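Local coordinates for StiE protein (Stigmatella aurantiaca, PDB 6ECX) that acts, in this fragment, as the S-adenosylmethionine-dependent O-methyltransferase domain of a modular polyketide synthase, at residues R74-V79 with V232-E237; C97-D102 with G122-V127; V286-Q291 with K307-L312. All coordinates share one frame; numbering follows the deposited sequence.

Interaction 1. Residues R74-V79 with V232-E237; sequences RELRRV and VDVSNE. With SAM (S-adenosylmethionine), chain B.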
loop_
_atom_site.group_PDB
_atom_site.type_symbol
_atom_site.label_atom_id
_atom_site.label_comp_id
_atom_site.label_asym_id
_atom_site.label_seq_id
_atom_site.Cartn_x
_atom_site.Cartn_y
_atom_site.Cartn_z
ATOM N N ARG A 74 -10.423 -2.150 5.821
ATOM C CA ARG A 74 -10.876 -0.785 6.055
ATOM C C ARG A 74 -10.087 -0.130 7.187
ATOM O O ARG A 74 -9.775 1.068 7.129
ATOM C CB ARG A 74 -12.374 -0.774 6.354
ATOM C CG ARG A 74 -13.226 -1.023 5.124
ATOM C CD ARG A 74 -14.693 -0.720 5.383
ATOM N NE ARG A 74 -15.345 -1.775 6.151
ATOM C CZ ARG A 74 -15.827 -2.894 5.616
ATOM N NH1 ARG A 74 -15.726 -3.105 4.310
ATOM N NH2 ARG A 74 -16.403 -3.801 6.386
ATOM N N GLU A 75 -9.737 -0.906 8.213
ATOM C CA GLU A 75 -8.956 -0.364 9.320
ATOM C C GLU A 75 -7.547 0.034 8.877
ATOM O O GLU A 75 -7.017 1.063 9.314
ATOM C CB GLU A 75 -8.901 -1.389 10.452
ATOM C CG GLU A 75 -7.939 -1.043 11.583
ATOM C CD GLU A 75 -8.368 0.161 12.410
ATOM O OE1 GLU A 75 -9.466 0.713 12.167
ATOM O OE2 GLU A 75 -7.592 0.547 13.314
ATOM N N LEU A 76 -6.917 -0.773 8.017
ATOM C CA LEU A 76 -5.637 -0.370 7.442
ATOM C C LEU A 76 -5.768 0.976 6.734
ATOM O O LEU A 76 -4.941 1.880 6.923
ATOM C CB LEU A 76 -5.142 -1.443 6.472
ATOM C CG LEU A 76 -3.825 -1.133 5.762
ATOM C CD1 LEU A 76 -2.652 -1.523 6.645
ATOM C CD2 LEU A 76 -3.774 -1.897 4.462
ATOM N N ARG A 77 -6.838 1.134 5.948
ATOM C CA ARG A 77 -7.088 2.389 5.246
ATOM C C ARG A 77 -7.335 3.549 6.215
ATOM O O ARG A 77 -6.880 4.674 5.972
ATOM C CB ARG A 77 -8.293 2.234 4.323
ATOM C CG ARG A 77 -7.956 2.058 2.858
ATOM C CD ARG A 77 -7.517 0.655 2.575
ATOM N NE ARG A 77 -7.078 0.479 1.192
ATOM C CZ ARG A 77 -6.606 -0.667 0.717
ATOM N NH1 ARG A 77 -6.523 -1.718 1.522
ATOM N NH2 ARG A 77 -6.219 -0.762 -0.546
ATOM N N ARG A 78 -8.105 3.307 7.285
ATOM C CA ARG A 78 -8.378 4.356 8.263
ATOM C C ARG A 78 -7.075 4.930 8.805
ATOM O O ARG A 78 -6.903 6.150 8.866
ATOM C CB ARG A 78 -9.255 3.818 9.403
ATOM C CG ARG A 78 -9.788 4.904 10.356
ATOM C CD ARG A 78 -10.608 4.299 11.503
ATOM N NE ARG A 78 -9.760 3.515 12.401
ATOM C CZ ARG A 78 -9.206 3.993 13.511
ATOM N NH1 ARG A 78 -9.420 5.252 13.870
ATOM N NH2 ARG A 78 -8.433 3.214 14.257
ATOM N N VAL A 79 -6.112 4.062 9.119
ATOM C CA VAL A 79 -4.834 4.532 9.652
ATOM C C VAL A 79 -4.004 5.217 8.565
ATOM O O VAL A 79 -3.381 6.261 8.811
ATOM C CB VAL A 79 -4.067 3.376 10.308
ATOM C CG1 VAL A 79 -2.752 3.884 10.899
ATOM C CG2 VAL A 79 -4.927 2.714 11.383
ATOM N N VAL A 232 3.249 4.922 11.034
ATOM C CA VAL A 232 2.678 3.952 11.963
ATOM C C VAL A 232 3.123 2.550 11.543
ATOM O O VAL A 232 3.009 2.174 10.369
ATOM C CB VAL A 232 1.142 4.065 12.016
ATOM C CG1 VAL A 232 0.545 2.940 12.869
ATOM C CG2 VAL A 232 0.722 5.430 12.606
ATOM N N ASP A 233 3.615 1.780 12.509
ATOM C CA ASP A 233 4.101 0.427 12.289
ATOM C C ASP A 233 2.967 -0.535 12.637
ATOM O O ASP A 233 2.608 -0.687 13.810
ATOM C CB ASP A 233 5.336 0.182 13.150
ATOM C CG ASP A 233 5.960 -1.174 12.920
ATOM O OD1 ASP A 233 5.416 -1.994 12.160
ATOM O OD2 ASP A 233 7.014 -1.425 13.528
ATOM N N VAL A 234 2.393 -1.171 11.620
ATOM C CA VAL A 234 1.328 -2.141 11.832
ATOM C C VAL A 234 1.822 -3.573 11.606
ATOM O O VAL A 234 1.018 -4.472 11.344
ATOM C CB VAL A 234 0.101 -1.826 10.958
ATOM C CG1 VAL A 234 -0.497 -0.461 11.323
ATOM C CG2 VAL A 234 0.476 -1.843 9.479
ATOM N N SER A 235 3.139 -3.792 11.710
ATOM C CA SER A 235 3.712 -5.130 11.526
ATOM C C SER A 235 3.006 -6.171 12.386
ATOM O O SER A 235 2.699 -7.282 11.917
ATOM C CB SER A 235 5.207 -5.120 11.866
ATOM O OG SER A 235 5.922 -4.220 11.038
ATOM N N ASN A 236 2.751 -5.832 13.654
ATOM C CA ASN A 236 2.178 -6.802 14.586
ATOM C C ASN A 236 0.758 -7.181 14.186
ATOM O O ASN A 236 0.351 -8.343 14.330
ATOM C CB ASN A 236 2.196 -6.237 16.007
ATOM C CG ASN A 236 1.392 -7.088 16.982
ATOM O OD1 ASN A 236 1.857 -8.126 17.435
ATOM N ND2 ASN A 236 0.176 -6.649 17.299
ATOM N N GLU A 237 -0.004 -6.212 13.674
ATOM C CA GLU A 237 -1.405 -6.441 13.359
ATOM C C GLU A 237 -1.579 -7.085 11.995
ATOM O O GLU A 237 -2.540 -7.834 11.782
ATOM C CB GLU A 237 -2.175 -5.121 13.420
ATOM C CG GLU A 237 -2.284 -4.556 14.844
ATOM C CD GLU A 237 -0.970 -3.997 15.372
ATOM O OE1 GLU A 237 -0.156 -3.516 14.554
ATOM O OE2 GLU A 237 -0.753 -4.037 16.604
HETATM N N SAM B . -2.983 -0.241 -4.436
HETATM C CA SAM B . -3.889 -1.321 -4.805
HETATM C C SAM B . -4.581 -1.893 -3.576
HETATM O O SAM B . -4.157 -1.600 -2.461
HETATM O OXT SAM B . -5.562 -2.639 -3.654
HETATM C CB SAM B . -3.128 -2.412 -5.539
HETATM C CG SAM B . -1.869 -2.894 -4.832
HETATM S SD SAM B . -1.175 -4.326 -5.700
HETATM C CE SAM B . -0.413 -5.225 -4.323
HETATM C "C5'" SAM B . 0.192 -3.599 -6.639
HETATM C "C4'" SAM B . -0.288 -2.727 -7.802
HETATM O "O4'" SAM B . 0.754 -1.930 -8.346
HETATM C "C3'" SAM B . -0.873 -3.489 -8.987
HETATM O "O3'" SAM B . -2.067 -2.809 -9.333
HETATM C "C2'" SAM B . 0.139 -3.304 -10.110
HETATM O "O2'" SAM B . -0.424 -3.283 -11.407
HETATM C "C1'" SAM B . 0.696 -1.931 -9.760
HETATM N N9 SAM B . 2.026 -1.611 -10.313
HETATM C C8 SAM B . 3.181 -2.332 -10.130
HETATM N N7 SAM B . 4.195 -1.688 -10.764
HETATM C C5 SAM B . 3.709 -0.574 -11.356
HETATM C C6 SAM B . 4.294 0.422 -12.116
HETATM N N6 SAM B . 5.596 0.392 -12.400
HETATM N N1 SAM B . 3.524 1.471 -12.592
HETATM C C2 SAM B . 2.180 1.532 -12.304
HETATM N N3 SAM B . 1.608 0.535 -11.543
HETATM C C4 SAM B . 2.347 -0.506 -11.077
#
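Two guanidinium groups flank the aliphatic contact of Leu76 and Val79 with Val234 and Val232, and neither lies within it. That of Arg77 has the carboxylate of S-adenosylmethionine at its edge, in plane, with NH2 2.9 Å from the ligand's O, while Phe37 makes a cation-pi contact with it. That of Arg78 has Glu75 at its edge and grips it side-on: NE lies 2.8 Å from Glu75 OE1 and NH2 3.0 Å from OE2, a two-pronged salt bridge along one helical turn. The contact itself is thin. CG1 of Val79, held anti to its own nitrogen (chi1 -178°), reaches across to CG1 of Val232 at 4.0 Å, the two side chains crossing at about a right angle. One turn earlier, CD1 of Leu76 meets CG2 of Val234 at 4.2 Å. Just before Val234, Asp233 OD1 forms an Asx turn with Ser235 N and also accepts from Ser235 OG, at the bend from strand to helix. Helix 64-80 thus lies against the end of strand 226-233 and its turn into helix 235-242, with Leu287 of strand 283-292 packed on Val79 and Tyr315 bonded to Glu75.

Interaction 2. Residues C97-D102 with G122-V127; sequences CGHGSD and GKQAEV. With SAM (S-adenosylmethionine), chain B.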
loop_
_atom_site.group_PDB
_atom_site.type_symbol
_atom_site.label_atom_id
_atom_site.label_comp_id
_atom_site.label_asym_id
_atom_site.label_seq_id
_atom_site.Cartn_x
_atom_site.Cartn_y
_atom_site.Cartn_z
ATOM N N CYS A 97 -3.002 1.345 -8.996
ATOM C CA CYS A 97 -4.377 1.430 -8.513
ATOM C C CYS A 97 -5.118 0.093 -8.455
ATOM O O CYS A 97 -6.293 0.085 -8.064
ATOM C CB CYS A 97 -5.161 2.435 -9.369
ATOM S SG CYS A 97 -5.307 2.015 -11.134
ATOM N N GLY A 98 -4.476 -1.024 -8.783
ATOM C CA GLY A 98 -5.120 -2.321 -8.594
ATOM C C GLY A 98 -6.457 -2.430 -9.313
ATOM O O GLY A 98 -6.562 -2.195 -10.525
ATOM N N HIS A 99 -7.499 -2.806 -8.564
ATOM C CA HIS A 99 -8.863 -2.908 -9.079
ATOM C C HIS A 99 -9.674 -1.641 -8.838
ATOM O O HIS A 99 -10.900 -1.663 -9.002
ATOM C CB HIS A 99 -9.584 -4.106 -8.453
ATOM C CG HIS A 99 -8.996 -5.430 -8.833
ATOM N ND1 HIS A 99 -8.467 -5.679 -10.080
ATOM C CD2 HIS A 99 -8.849 -6.576 -8.126
ATOM C CE1 HIS A 99 -8.020 -6.921 -10.127
ATOM N NE2 HIS A 99 -8.239 -7.487 -8.954
ATOM N N GLY A 100 -9.023 -0.550 -8.439
ATOM C CA GLY A 100 -9.658 0.751 -8.360
ATOM C C GLY A 100 -10.490 1.014 -7.126
ATOM O O GLY A 100 -11.120 2.083 -7.050
ATOM N N SER A 101 -10.485 0.110 -6.142
ATOM C CA SER A 101 -11.345 0.271 -4.965
ATOM C C SER A 101 -11.043 1.566 -4.202
ATOM O O SER A 101 -11.961 2.290 -3.792
ATOM C CB SER A 101 -11.190 -0.943 -4.047
ATOM O OG SER A 101 -11.570 -2.127 -4.729
ATOM N N ASP A 102 -9.761 1.867 -3.994
ATOM C CA ASP A 102 -9.397 3.074 -3.248
ATOM C C ASP A 102 -9.872 4.336 -3.962
ATOM O O ASP A 102 -10.444 5.239 -3.335
ATOM C CB ASP A 102 -7.891 3.103 -3.031
ATOM C CG ASP A 102 -7.438 2.085 -2.004
ATOM O OD1 ASP A 102 -7.977 2.098 -0.874
ATOM O OD2 ASP A 102 -6.549 1.270 -2.319
ATOM N N GLY A 122 -2.894 -4.496 -18.057
ATOM C CA GLY A 122 -4.017 -4.250 -18.948
ATOM C C GLY A 122 -5.326 -4.784 -18.399
ATOM O O GLY A 122 -6.369 -4.129 -18.502
ATOM N N LYS A 123 -5.294 -5.983 -17.811
ATOM C CA LYS A 123 -6.507 -6.568 -17.245
ATOM C C LYS A 123 -7.058 -5.684 -16.135
ATOM O O LYS A 123 -8.257 -5.383 -16.097
ATOM C CB LYS A 123 -6.219 -7.979 -16.721
ATOM C CG LYS A 123 -7.449 -8.758 -16.256
ATOM C CD LYS A 123 -7.072 -9.932 -15.343
ATOM C CE LYS A 123 -6.233 -10.995 -16.056
ATOM N NZ LYS A 123 -5.667 -11.997 -15.102
ATOM N N GLN A 124 -6.184 -5.244 -15.230
ATOM C CA GLN A 124 -6.618 -4.366 -14.146
ATOM C C GLN A 124 -7.200 -3.061 -14.674
ATOM O O GLN A 124 -8.177 -2.549 -14.120
ATOM C CB GLN A 124 -5.455 -4.095 -13.202
ATOM C CG GLN A 124 -5.046 -5.310 -12.370
ATOM C CD GLN A 124 -3.966 -4.986 -11.340
ATOM O OE1 GLN A 124 -3.427 -3.877 -11.310
ATOM N NE2 GLN A 124 -3.643 -5.961 -10.496
ATOM N N ALA A 125 -6.620 -2.506 -15.742
ATOM C CA ALA A 125 -7.129 -1.251 -16.295
ATOM C C ALA A 125 -8.563 -1.411 -16.801
ATOM O O ALA A 125 -9.437 -0.582 -16.521
ATOM C CB ALA A 125 -6.218 -0.772 -17.425
ATOM N N GLU A 126 -8.816 -2.472 -17.566
ATOM C CA GLU A 126 -10.171 -2.751 -18.042
ATOM C C GLU A 126 -11.149 -2.859 -16.881
ATOM O O GLU A 126 -12.245 -2.292 -16.923
ATOM C CB GLU A 126 -10.185 -4.042 -18.866
ATOM C CG GLU A 126 -9.370 -3.972 -20.117
ATOM C CD GLU A 126 -9.260 -5.324 -20.803
ATOM O OE1 GLU A 126 -9.894 -6.290 -20.322
ATOM O OE2 GLU A 126 -8.549 -5.409 -21.824
ATOM N N VAL A 127 -10.764 -3.585 -15.831
ATOM C CA VAL A 127 -11.633 -3.725 -14.667
ATOM C C VAL A 127 -11.892 -2.363 -14.032
ATOM O O VAL A 127 -13.043 -1.985 -13.785
ATOM C CB VAL A 127 -11.024 -4.711 -13.657
ATOM C CG1 VAL A 127 -11.816 -4.705 -12.351
ATOM C CG2 VAL A 127 -10.961 -6.113 -14.262
HETATM N N SAM B . -2.983 -0.241 -4.436
HETATM C CA SAM B . -3.889 -1.321 -4.805
HETATM C C SAM B . -4.581 -1.893 -3.576
HETATM O O SAM B . -4.157 -1.600 -2.461
HETATM O OXT SAM B . -5.562 -2.639 -3.654
HETATM C CB SAM B . -3.128 -2.412 -5.539
HETATM C CG SAM B . -1.869 -2.894 -4.832
HETATM S SD SAM B . -1.175 -4.326 -5.700
HETATM C CE SAM B . -0.413 -5.225 -4.323
HETATM C "C5'" SAM B . 0.192 -3.599 -6.639
HETATM C "C4'" SAM B . -0.288 -2.727 -7.802
HETATM O "O4'" SAM B . 0.754 -1.930 -8.346
HETATM C "C3'" SAM B . -0.873 -3.489 -8.987
HETATM O "O3'" SAM B . -2.067 -2.809 -9.333
HETATM C "C2'" SAM B . 0.139 -3.304 -10.110
HETATM O "O2'" SAM B . -0.424 -3.283 -11.407
HETATM C "C1'" SAM B . 0.696 -1.931 -9.760
HETATM N N9 SAM B . 2.026 -1.611 -10.313
HETATM C C8 SAM B . 3.181 -2.332 -10.130
HETATM N N7 SAM B . 4.195 -1.688 -10.764
HETATM C C5 SAM B . 3.709 -0.574 -11.356
HETATM C C6 SAM B . 4.294 0.422 -12.116
HETATM N N6 SAM B . 5.596 0.392 -12.400
HETATM N N1 SAM B . 3.524 1.471 -12.592
HETATM C C2 SAM B . 2.180 1.532 -12.304
HETATM N N3 SAM B . 1.608 0.535 -11.543
HETATM C C4 SAM B . 2.347 -0.506 -11.077
#
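Gly98 and Gln124 make no hydrogen bond to each other, yet both bond the same ribose hydroxyl of S-adenosylmethionine, Gly98 only weakly. This is the glycine-rich loop of the Rossmann-like class I methyltransferase fold, which follows strand 91-94 and here faces the start of helix 122-134. The ligand's O3' donates to Gln124 OE1 at 2.6 Å and receives the weak bond from Gly98 N at 3.0 Å, bent to 125° at the hydrogen. O2' gives OE1 a second bond of 3.1 Å, and Thr119 OG1 bonds the same oxygen, so one amide oxygen carries three hydrogen bonds and ties the sugar edge to helix and strand alike. Gln124 reaches that far because its chain runs extended beyond CG. Cys97 to Gly100 form a type II' beta turn, closed by Gly100 N to Cys97 O at 2.8 Å; Gly98 takes the positive-phi corner, where the methionine moiety of the ligand comes close to its backbone. Its carbonyl oxygen points at aliphatic carbon instead: Gly98 O lies 3.5 Å from Gln124 CB and is buried with no polar partner in the model. His99 CE1 lies 4.1 Å from Gln124 CG, ring and amide planes 71° apart; Leu38 touches both side chains. Val127, one turn further along the helix, completes this side: its CG1 stands 4.2 Å from His99 ND1, another buried polar atom without a partner.

Interaction 3. Residues V286-Q291 with K307-L312; sequences VLFHVQ and KQFEQL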
loop_
_atom_site.group_PDB
_atom_site.type_symbol
_atom_site.label_atom_id
_atom_site.label_comp_id
_atom_site.label_asym_id
_atom_site.label_seq_id
_atom_site.Cartn_x
_atom_site.Cartn_y
_atom_site.Cartn_z
ATOM N N VAL A 286 4.840 -0.495 7.115
ATOM C CA VAL A 286 4.818 0.875 7.620
ATOM C C VAL A 286 3.835 1.694 6.802
ATOM O O VAL A 286 3.766 1.554 5.577
ATOM C CB VAL A 286 6.227 1.502 7.583
ATOM C CG1 VAL A 286 6.158 2.966 7.990
ATOM C CG2 VAL A 286 7.177 0.716 8.509
ATOM N N LEU A 287 3.069 2.546 7.481
ATOM C CA LEU A 287 2.100 3.412 6.828
ATOM C C LEU A 287 2.664 4.838 6.918
ATOM O O LEU A 287 2.635 5.461 7.987
ATOM C CB LEU A 287 0.729 3.277 7.492
ATOM C CG LEU A 287 0.242 1.841 7.767
ATOM C CD1 LEU A 287 -1.098 1.836 8.489
ATOM C CD2 LEU A 287 0.146 1.025 6.479
ATOM N N PHE A 288 3.185 5.326 5.786
ATOM C CA PHE A 288 3.905 6.589 5.694
ATOM C C PHE A 288 2.921 7.733 5.473
ATOM O O PHE A 288 2.017 7.631 4.637
ATOM C CB PHE A 288 4.889 6.592 4.521
ATOM C CG PHE A 288 5.949 5.506 4.563
ATOM C CD1 PHE A 288 5.656 4.207 4.149
ATOM C CD2 PHE A 288 7.253 5.809 4.924
ATOM C CE1 PHE A 288 6.637 3.228 4.148
ATOM C CE2 PHE A 288 8.241 4.843 4.924
ATOM C CZ PHE A 288 7.935 3.545 4.538
ATOM N N HIS A 289 3.122 8.837 6.188
ATOM C CA HIS A 289 2.487 10.105 5.838
ATOM C C HIS A 289 3.591 11.108 5.518
ATOM O O HIS A 289 4.402 11.438 6.389
ATOM C CB HIS A 289 1.594 10.626 6.966
ATOM C CG HIS A 289 0.818 11.853 6.598
ATOM N ND1 HIS A 289 1.264 13.128 6.874
ATOM C CD2 HIS A 289 -0.360 12.002 5.947
ATOM C CE1 HIS A 289 0.394 14.011 6.417
ATOM N NE2 HIS A 289 -0.605 13.353 5.855
ATOM N N VAL A 290 3.606 11.592 4.279
ATOM C CA VAL A 290 4.698 12.373 3.712
ATOM C C VAL A 290 4.116 13.664 3.146
ATOM O O VAL A 290 3.007 13.665 2.597
ATOM C CB VAL A 290 5.413 11.554 2.610
ATOM C CG1 VAL A 290 6.522 12.347 1.918
ATOM C CG2 VAL A 290 5.945 10.217 3.208
ATOM N N GLN A 291 4.864 14.766 3.256
ATOM C CA GLN A 291 4.427 16.039 2.690
ATOM C C GLN A 291 5.483 16.590 1.729
ATOM O O GLN A 291 6.673 16.548 2.014
ATOM C CB GLN A 291 4.121 17.066 3.794
ATOM C CG GLN A 291 3.515 18.361 3.234
ATOM C CD GLN A 291 3.266 19.403 4.298
ATOM O OE1 GLN A 291 3.823 19.336 5.387
ATOM N NE2 GLN A 291 2.385 20.343 4.007
ATOM N N LYS A 307 15.357 11.497 11.731
ATOM C CA LYS A 307 14.799 11.481 13.076
ATOM C C LYS A 307 13.428 10.817 13.083
ATOM O O LYS A 307 13.130 9.996 13.958
ATOM C CB LYS A 307 14.729 12.910 13.619
ATOM C CG LYS A 307 14.569 13.031 15.123
ATOM C CD LYS A 307 14.625 14.500 15.548
ATOM C CE LYS A 307 14.220 14.696 17.006
ATOM N NZ LYS A 307 13.933 16.134 17.320
ATOM N N GLN A 308 12.599 11.120 12.079
ATOM C CA GLN A 308 11.249 10.569 12.015
ATOM C C GLN A 308 11.254 9.072 11.703
ATOM O O GLN A 308 10.349 8.348 12.131
ATOM C CB GLN A 308 10.441 11.338 10.963
ATOM C CG GLN A 308 8.989 11.573 11.315
ATOM C CD GLN A 308 8.806 12.189 12.696
ATOM O OE1 GLN A 308 9.473 13.159 13.053
ATOM N NE2 GLN A 308 7.897 11.616 13.480
ATOM N N PHE A 309 12.248 8.594 10.951
ATOM C CA PHE A 309 12.341 7.169 10.649
ATOM C C PHE A 309 12.705 6.340 11.877
ATOM O O PHE A 309 12.517 5.120 11.864
ATOM C CB PHE A 309 13.377 6.916 9.549
ATOM C CG PHE A 309 12.817 6.914 8.144
ATOM C CD1 PHE A 309 11.944 5.911 7.722
ATOM C CD2 PHE A 309 13.203 7.884 7.234
ATOM C CE1 PHE A 309 11.446 5.899 6.423
ATOM C CE2 PHE A 309 12.707 7.881 5.932
ATOM C CZ PHE A 309 11.831 6.881 5.527
ATOM N N GLU A 310 13.231 6.967 12.924
ATOM C CA GLU A 310 13.585 6.279 14.158
ATOM C C GLU A 310 12.499 6.385 15.219
ATOM O O GLU A 310 12.674 5.863 16.319
ATOM C CB GLU A 310 14.898 6.838 14.712
ATOM C CG GLU A 310 16.041 6.849 13.707
ATOM C CD GLU A 310 17.209 7.723 14.148
ATOM O OE1 GLU A 310 17.058 8.496 15.124
ATOM O OE2 GLU A 310 18.281 7.635 13.509
ATOM N N GLN A 311 11.395 7.053 14.923
ATOM C CA GLN A 311 10.294 7.195 15.863
ATOM C C GLN A 311 8.992 6.709 15.254
ATOM O O GLN A 311 7.946 7.346 15.414
ATOM C CB GLN A 311 10.154 8.640 16.329
ATOM C CG GLN A 311 11.233 9.043 17.308
ATOM C CD GLN A 311 11.444 10.533 17.341
ATOM O OE1 GLN A 311 10.653 11.297 16.779
ATOM N NE2 GLN A 311 12.524 10.962 17.987
ATOM N N LEU A 312 9.038 5.578 14.541
ATOM C CA LEU A 312 7.814 4.935 14.079
ATOM C C LEU A 312 6.887 4.692 15.261
ATOM O O LEU A 312 7.327 4.293 16.344
ATOM C CB LEU A 312 8.125 3.599 13.398
ATOM C CG LEU A 312 9.188 3.545 12.306
ATOM C CD1 LEU A 312 9.204 2.173 11.686
ATOM C CD2 LEU A 312 8.957 4.612 11.241
#
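The close end of this contact is aromatic: CE2 of Phe288 lies 3.7 Å from CE1 of Phe309, which arrives at the edge of the Phe288 ring, in its plane, the two side chains crossing at about a right angle. CG1 of Val286 sits 3.8 Å above one face of that ring, over its centre, so residues two apart on the strand pack on each other as well as on 307-312. Trp217 and Phe221 of helix 214-222 crowd the same cluster, Trp217 touching both phenyl groups. The other end is looser and nearer to solvent. There chi1 of Val286, 175°, sets CG1 anti to the backbone N and so turns CG2 toward the partly exposed Leu312. Val286 CG2 lies 4.0 Å from Leu312 CD1, its one neighbour across the contact. After Phe309 the chain runs through the exposed Glu310 and Gln311 before strand 313-314 joins the sheet beside strand 226-233. No hydrogen bond or charge pair links 286-291 with 307-312, so segment 307-312 meets strand 283-292 by apolar and ring-edge packing, while a polar tie of this segment, from Phe309 O, goes to Arg214, which Leu312 also touches.

The salt bridge from Arg77 NH2 to Asp102 OD2, 2.7 Å, joins interactions 1 and 2 although their centres stand 23 Å apart; both residues lie by the ligand's carboxylate, while interaction 2 also grips its ribose. Interactions 1 and 3, with centres 14 Å apart, meet through the sheet: Val232 O and Leu287 N lie 2.9 Å apart, a probable hydrogen bond between neighbouring strands, and Leu287 CD1 packs 3.7 Å from Val234 CG1. Interaction 3 stays remote from the cofactor, the Phe288 side chain being about 13 Å from S-adenosylmethionine, and its nearest atoms are about 11 Å from interaction 2. Interaction 1 therefore stands between cofactor pocket and C-terminal packing.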